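Local coordinates for UPF0270 protein PA3463 (Pseudomonas aeruginosa, PDB 1Y0N) that is of unknown function but is a small member of the uncharacterised UPF0270 family, at residues V38-E41 with R42-A46. Residues are numbered along the deposited sequence; the frame is centred on the assembly and turned at random.
Sequences VRVE and RARHA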
loop_
_atom_site.group_PDB
_atom_site.type_symbol
_atom_site.label_atom_id
_atom_site.label_comp_id
_atom_site.label_asym_id
_atom_site.label_seq_id
_atom_site.Cartn_x
_atom_site.Cartn_y
_atom_site.Cartn_z
ATOM N N VAL A 38 -15.246 -1.208 5.094
ATOM C CA VAL A 38 -15.277 0.231 4.953
ATOM C C VAL A 38 -13.835 0.843 5.040
ATOM O O VAL A 38 -13.444 1.729 4.262
ATOM C CB VAL A 38 -16.194 0.865 6.028
ATOM C CG1 VAL A 38 -15.967 2.302 6.142
ATOM C CG2 VAL A 38 -17.683 0.520 5.757
ATOM N N ARG A 39 -13.098 0.399 6.024
ATOM C CA ARG A 39 -11.722 0.861 6.185
ATOM C C ARG A 39 -10.876 0.485 4.979
ATOM O O ARG A 39 -10.068 1.279 4.544
ATOM C CB ARG A 39 -11.158 0.298 7.490
ATOM C CG ARG A 39 -11.621 1.054 8.746
ATOM C CD ARG A 39 -10.909 0.462 9.962
ATOM N NE ARG A 39 -11.509 -0.830 10.244
ATOM C CZ ARG A 39 -10.975 -1.814 10.964
ATOM N NH1 ARG A 39 -9.767 -1.730 11.503
ATOM N NH2 ARG A 39 -11.677 -2.921 11.136
ATOM N N VAL A 40 -11.083 -0.722 4.434
ATOM C CA VAL A 40 -10.380 -1.186 3.258
ATOM C C VAL A 40 -10.750 -0.293 2.061
ATOM O O VAL A 40 -9.878 0.075 1.263
ATOM C CB VAL A 40 -10.629 -2.742 2.966
ATOM C CG1 VAL A 40 -10.135 -3.174 1.562
ATOM C CG2 VAL A 40 -9.935 -3.648 4.066
ATOM N N GLU A 41 -12.046 0.036 1.920
ATOM C CA GLU A 41 -12.455 0.888 0.799
ATOM C C GLU A 41 -11.853 2.305 0.914
ATOM O O GLU A 41 -11.520 2.904 -0.107
ATOM C CB GLU A 41 -14.004 0.984 0.681
ATOM C CG GLU A 41 -14.676 -0.170 0.047
ATOM C CD GLU A 41 -14.335 -0.315 -1.455
ATOM O OE1 GLU A 41 -14.057 0.695 -2.187
ATOM O OE2 GLU A 41 -14.325 -1.484 -1.879
ATOM N N ARG A 42 -11.766 2.822 2.123
ATOM C CA ARG A 42 -11.125 4.099 2.357
ATOM C C ARG A 42 -9.654 4.001 1.939
ATOM O O ARG A 42 -9.102 4.909 1.341
ATOM C CB ARG A 42 -11.155 4.519 3.813
ATOM C CG ARG A 42 -12.495 4.894 4.397
ATOM C CD ARG A 42 -12.289 5.283 5.824
ATOM N NE ARG A 42 -13.581 5.688 6.376
ATOM C CZ ARG A 42 -13.855 5.733 7.670
ATOM N NH1 ARG A 42 -12.920 5.389 8.555
ATOM N NH2 ARG A 42 -15.050 6.124 8.091
ATOM N N ALA A 43 -9.010 2.874 2.241
ATOM C CA ALA A 43 -7.592 2.694 1.843
ATOM C C ALA A 43 -7.404 2.561 0.294
ATOM O O ALA A 43 -6.403 3.003 -0.285
ATOM C CB ALA A 43 -7.001 1.491 2.623
ATOM N N ARG A 44 -8.354 1.913 -0.373
ATOM C CA ARG A 44 -8.334 1.773 -1.806
ATOM C C ARG A 44 -8.460 3.144 -2.491
ATOM O O ARG A 44 -7.880 3.345 -3.544
ATOM C CB ARG A 44 -9.504 0.939 -2.341
ATOM C CG ARG A 44 -9.428 -0.536 -2.203
ATOM C CD ARG A 44 -10.599 -1.276 -2.983
ATOM N NE ARG A 44 -10.619 -2.652 -2.528
ATOM C CZ ARG A 44 -9.807 -3.607 -2.972
ATOM N NH1 ARG A 44 -8.887 -3.341 -3.908
ATOM N NH2 ARG A 44 -9.907 -4.834 -2.446
ATOM N N HIS A 45 -9.309 3.995 -1.941
ATOM C CA HIS A 45 -9.462 5.381 -2.435
ATOM C C HIS A 45 -8.138 6.143 -2.262
ATOM O O HIS A 45 -7.718 6.873 -3.163
ATOM C CB HIS A 45 -10.558 6.081 -1.665
ATOM C CG HIS A 45 -10.963 7.400 -2.247
ATOM N ND1 HIS A 45 -11.495 7.527 -3.503
ATOM C CD2 HIS A 45 -10.947 8.647 -1.712
ATOM C CE1 HIS A 45 -11.788 8.796 -3.729
ATOM N NE2 HIS A 45 -11.442 9.498 -2.667
ATOM N N ALA A 46 -7.526 5.978 -1.093
ATOM C CA ALA A 46 -6.233 6.597 -0.756
ATOM C C ALA A 46 -5.176 6.123 -1.782
ATOM O O ALA A 46 -4.367 6.940 -2.268
ATOM C CB ALA A 46 -5.821 6.244 0.648
#
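Arg-44 sets off with CG beside its backbone N (chi1 -77°) and then runs straight from CG to NE. The bend of Glu-41 at chi2 (-67°) swings its carboxylate to this extended chain, where OE2 meets CD and NE. Glu-41 OE2 comes 3.9 Å from Arg-44 NE, a long salt bridge. OE2 lies equally close to Arg-44 CD, so the carboxylate also rests on the aliphatic part of the chain. The carboxylate and guanidinium planes are turned 38° apart and do not form a flat, two-pronged pair. The firmer polar tie of this arginine is from NH2 to Asn-16 OD1, on helix 12-24. The Val-40 side chain lies next to that of Arg-44 and heads in the same direction, and its CG1 stands 4.2 Å from NE.

One turn of the helix also separates Val-38 from Arg-42. Val-38 CG1 sits over one face of the Arg-42 guanidinium, displaced toward its rim, 4.1 Å from NE. The start of the Arg-42 chain lies against the preceding turn, with CG 3.3 Å from Val-38 O.

Four backbone bonds hold the turns together. Arg-42 N reaches Val-38 O at 2.9 Å, and Ala-43 N reaches Arg-39 O at 3.0 Å. Arg-44 N to Val-40 O and His-45 N to Glu-41 O continue the series. Ala-43 is buried against Leu-19 and Val-23, and Val-40 also touches Val-23. These i to i+4 bonds are those of a regular alpha-helix; the side packed on helix 12-24 and the exposed Glu-41 and Arg-42 make it amphipathic.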